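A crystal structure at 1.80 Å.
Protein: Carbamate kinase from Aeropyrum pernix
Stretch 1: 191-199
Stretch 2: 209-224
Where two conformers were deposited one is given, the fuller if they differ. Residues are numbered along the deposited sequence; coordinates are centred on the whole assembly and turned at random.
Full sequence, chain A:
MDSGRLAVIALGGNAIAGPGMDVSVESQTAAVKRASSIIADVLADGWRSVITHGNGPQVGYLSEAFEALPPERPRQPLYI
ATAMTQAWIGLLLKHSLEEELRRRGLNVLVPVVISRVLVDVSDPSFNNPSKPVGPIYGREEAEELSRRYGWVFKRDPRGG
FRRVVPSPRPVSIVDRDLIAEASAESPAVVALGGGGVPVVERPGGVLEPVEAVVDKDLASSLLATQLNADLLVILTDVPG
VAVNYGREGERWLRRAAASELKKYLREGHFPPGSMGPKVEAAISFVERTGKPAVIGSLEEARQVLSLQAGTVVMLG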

# COMPACT_ATOMS: atom_id res chain seq x y z
N ALA A 191 2.08 -8.09 -7.15
CA ALA A 191 0.67 -8.11 -6.77
C ALA A 191 0.33 -9.24 -5.82
O ALA A 191 1.15 -10.10 -5.52
N LEU A 192 -0.91 -9.22 -5.34
CA LEU A 192 -1.43 -10.24 -4.45
C LEU A 192 -0.53 -10.46 -3.24
O LEU A 192 -0.33 -11.59 -2.80
N GLY A 193 0.01 -9.38 -2.69
CA GLY A 193 0.89 -9.51 -1.54
C GLY A 193 0.19 -10.14 -0.35
O GLY A 193 -0.93 -9.77 -0.01
N GLY A 194 0.86 -11.10 0.28
CA GLY A 194 0.31 -11.76 1.46
C GLY A 194 -0.89 -12.66 1.14
O GLY A 194 -1.60 -13.14 2.01
N GLY A 195 -1.13 -12.85 -0.17
CA GLY A 195 -2.26 -13.70 -0.57
C GLY A 195 -3.50 -12.86 -0.91
O GLY A 195 -4.53 -13.36 -1.34
N GLY A 196 -3.38 -11.54 -0.67
CA GLY A 196 -4.47 -10.64 -1.02
C GLY A 196 -5.31 -10.24 0.20
O GLY A 196 -5.33 -10.91 1.23
N VAL A 197 -6.00 -9.09 0.07
CA VAL A 197 -6.99 -8.68 1.07
C VAL A 197 -8.34 -9.38 0.86
O VAL A 197 -9.01 -9.21 -0.15
N PRO A 198 -8.75 -10.23 1.82
CA PRO A 198 -10.01 -10.96 1.71
C PRO A 198 -11.22 -10.08 1.83
O PRO A 198 -11.38 -9.30 2.76
N VAL A 199 -12.10 -10.28 0.86
CA VAL A 199 -13.40 -9.70 0.95
C VAL A 199 -14.45 -10.75 0.64
O VAL A 199 -14.17 -11.80 0.06
N PRO A 209 -14.57 -6.16 3.31
CA PRO A 209 -13.33 -6.75 3.79
C PRO A 209 -13.60 -7.58 5.04
O PRO A 209 -14.46 -7.26 5.85
N VAL A 210 -12.87 -8.68 5.23
CA VAL A 210 -13.05 -9.50 6.42
C VAL A 210 -11.70 -9.80 7.07
O VAL A 210 -10.67 -9.78 6.39
N GLU A 211 -11.70 -10.06 8.37
CA GLU A 211 -10.46 -10.37 9.05
C GLU A 211 -10.15 -11.84 8.86
O GLU A 211 -10.72 -12.71 9.52
N ALA A 212 -9.25 -12.11 7.93
CA ALA A 212 -8.84 -13.47 7.61
C ALA A 212 -7.59 -13.37 6.76
O ALA A 212 -7.22 -12.28 6.33
N VAL A 213 -6.93 -14.50 6.55
CA VAL A 213 -5.75 -14.52 5.70
C VAL A 213 -6.02 -15.52 4.59
O VAL A 213 -6.84 -16.43 4.75
N VAL A 214 -5.34 -15.35 3.46
CA VAL A 214 -5.51 -16.27 2.34
C VAL A 214 -4.13 -16.80 1.99
O VAL A 214 -3.16 -16.04 1.93
N ASP A 215 -4.03 -18.12 1.79
CA ASP A 215 -2.75 -18.74 1.45
C ASP A 215 -2.22 -18.10 0.16
O ASP A 215 -2.91 -18.08 -0.87
N LYS A 216 -0.99 -17.59 0.21
CA LYS A 216 -0.42 -16.93 -0.96
C LYS A 216 -0.19 -17.84 -2.15
O LYS A 216 -0.22 -17.40 -3.30
N ASP A 217 0.03 -19.12 -1.90
CA ASP A 217 0.26 -20.05 -3.00
C ASP A 217 -1.06 -20.42 -3.68
O ASP A 217 -1.14 -20.42 -4.91
N LEU A 218 -2.08 -20.71 -2.89
CA LEU A 218 -3.39 -21.03 -3.46
C LEU A 218 -3.89 -19.83 -4.25
O LEU A 218 -4.43 -19.98 -5.35
N ALA A 219 -3.71 -18.64 -3.69
CA ALA A 219 -4.15 -17.42 -4.35
C ALA A 219 -3.37 -17.17 -5.64
O ALA A 219 -3.96 -16.77 -6.65
N SER A 220 -2.06 -17.39 -5.61
CA SER A 220 -1.21 -17.19 -6.79
C SER A 220 -1.61 -18.15 -7.90
O SER A 220 -1.57 -17.80 -9.08
N SER A 221 -1.98 -19.37 -7.52
CA SER A 221 -2.40 -20.36 -8.50
C SER A 221 -3.67 -19.87 -9.19
O SER A 221 -3.79 -19.90 -10.41
N LEU A 222 -4.63 -19.41 -8.38
CA LEU A 222 -5.87 -18.90 -8.92
C LEU A 222 -5.61 -17.71 -9.84
O LEU A 222 -6.23 -17.59 -10.90
N LEU A 223 -4.69 -16.83 -9.45
CA LEU A 223 -4.36 -15.67 -10.27
C LEU A 223 -3.80 -16.11 -11.62
O LEU A 223 -4.17 -15.56 -12.66
N ALA A 224 -2.90 -17.08 -11.59
CA ALA A 224 -2.27 -17.59 -12.82
C ALA A 224 -3.35 -18.11 -13.77
O ALA A 224 -3.31 -17.87 -14.98

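This is a mostly apolar contact in which a glycine-rich loop and the start of the strand after it lie against an extended segment and the helix that follows, held by one direct hydrogen bond, one bridging water and two apolar clusters built around Pro 198 and Leu 192.

The register at the strand is clear from one bridge. Val 199 pairs with Pro 209 as an antiparallel, non-hydrogen-bonded bridge, and the two side chains lie on the same face of the sheet, Val 199 CG1 (chi1 m) 4.3 Å from Pro 209 CB. The hydrogen bond comes one residue along: Val 210 N donates to Pro 198 O at 3.0 Å, and the CA of Pro 209 adds a CA-H...O contact to that same Pro 198 O at 3.4 Å.

Pro 198 has the largest area covered in the contact, and its CB points toward the other stretch. Its C-gamma exo ring collects three apolar neighbours: CB lies 3.7 Å from Val 210 CG2 (chi1 m), while CG lies 4.1 Å from Ala 212 CB and 3.9 Å from Val 214 CG2 (chi1 t). Along this extended segment Val 214 points toward the partner, whereas Glu 211 and Val 213 point away.

At the middle, backbone replaces side chain. Gly 195 CA comes within 3.7 Å of Lys 216 CA and makes a nearly straight CA-H...O contact to Val 214 O at 3.5 Å. A CB on Gly 195 would sit 2.0 Å from Val 214 O, and its backbone angles call for glycine in any case. Gly 196 is restricted from within its own loop, since a CB there would clash with Leu 192 CD1. Water 1 ties the polar backbone together, donating to Gly 194 O at 2.8 Å and Gly 196 O at 2.9 Å and accepting from Val 214 N at 2.9 Å. Gly 195 O, by contrast, is buried without a polar partner, 3.6 Å from Ala 219 CB.

On the helix, Ala 219 and Leu 223 point toward the loop, one turn apart. Leu 192, its chi1 off-well at -146° and chi2 p, reaches both through CD2, 3.8 Å from Ala 219 CB and 3.9 Å from Leu 223 CB (Leu 223 is t, p). Asp 215 (chi1 t) faces away and caps the helix, OD1 accepting from Leu 218 N at 2.9 Å and weakly from Asp 217 N at 2.8 Å. The end of Lys 216 also leads away, its NZ forming a salt bridge with Asp 217 OD1 at 2.7 Å.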

# COMPACT_ATOMS: atom_id res chain seq x y z
CB ALA A 191 -0.21 -8.19 -8.02
CB LEU A 192 -1.62 -11.55 -5.24
CG LEU A 192 -2.79 -12.46 -4.86
CD1 LEU A 192 -4.06 -11.64 -4.73
CD2 LEU A 192 -2.97 -13.54 -5.93
CB VAL A 197 -7.16 -7.16 0.93
CG1 VAL A 197 -8.22 -6.65 1.90
CG2 VAL A 197 -5.84 -6.46 1.20
CB PRO A 198 -10.10 -11.98 2.83
CG PRO A 198 -8.77 -11.99 3.55
CD PRO A 198 -8.10 -10.62 3.07
CB VAL A 199 -13.46 -8.59 -0.09
CG1 VAL A 199 -12.41 -7.52 0.24
CG2 VAL A 199 -13.16 -9.17 -1.46
CB PRO A 209 -12.35 -5.62 4.11
CG PRO A 209 -13.03 -4.29 3.77
CD PRO A 209 -14.55 -4.74 3.62
CB VAL A 210 -13.76 -10.85 6.10
CG1 VAL A 210 -15.18 -10.58 5.65
CG2 VAL A 210 -12.99 -11.61 5.04
CB GLU A 211 -10.53 -10.02 10.54
CG GLU A 211 -10.35 -8.54 10.82
CD GLU A 211 -10.08 -8.26 12.28
OE1 GLU A 211 -10.99 -8.47 13.11
OE2 GLU A 211 -8.95 -7.85 12.61
CB ALA A 212 -9.95 -14.18 6.83
CB VAL A 213 -4.48 -14.91 6.48
CG1 VAL A 213 -4.18 -13.86 7.53
CG2 VAL A 213 -4.65 -16.28 7.12
CB VAL A 214 -6.12 -15.53 1.13
CG1 VAL A 214 -6.17 -16.46 -0.08
CG2 VAL A 214 -7.50 -15.03 1.49
CB ASP A 215 -2.94 -20.24 1.24
CG ASP A 215 -1.63 -20.96 1.01
OD1 ASP A 215 -1.15 -20.96 -0.15
OD2 ASP A 215 -1.08 -21.52 1.98
CB LYS A 216 0.90 -16.24 -0.58
CG LYS A 216 2.01 -17.17 -0.13
CD LYS A 216 2.88 -17.58 -1.30
CE LYS A 216 4.16 -18.25 -0.82
NZ LYS A 216 5.05 -18.60 -1.95
CB ASP A 217 0.99 -21.30 -2.49
CG ASP A 217 2.40 -20.97 -2.03
OD1 ASP A 217 3.13 -20.33 -2.81
OD2 ASP A 217 2.77 -21.35 -0.90
CB LEU A 218 -4.39 -21.38 -2.35
CG LEU A 218 -4.04 -22.60 -1.50
CD1 LEU A 218 -5.19 -22.90 -0.54
CD2 LEU A 218 -3.77 -23.80 -2.41
CB ALA A 219 -3.99 -16.21 -3.41
CB SER A 220 0.26 -17.40 -6.44
OG SER A 220 0.72 -16.40 -5.54
CB SER A 221 -2.66 -21.70 -7.81
OG SER A 221 -2.99 -22.71 -8.76
CB LEU A 222 -6.81 -18.48 -7.78
CG LEU A 222 -8.15 -17.86 -8.20
CD1 LEU A 222 -8.94 -18.83 -9.07
CD2 LEU A 222 -8.93 -17.50 -6.94
CB LEU A 223 -3.32 -14.77 -9.58
CG LEU A 223 -2.89 -13.53 -10.37
CD1 LEU A 223 -4.10 -12.65 -10.66
CD2 LEU A 223 -1.84 -12.75 -9.59
CB ALA A 224 -1.28 -18.70 -12.49
O HOH W 1 -4.11 -12.79 3.11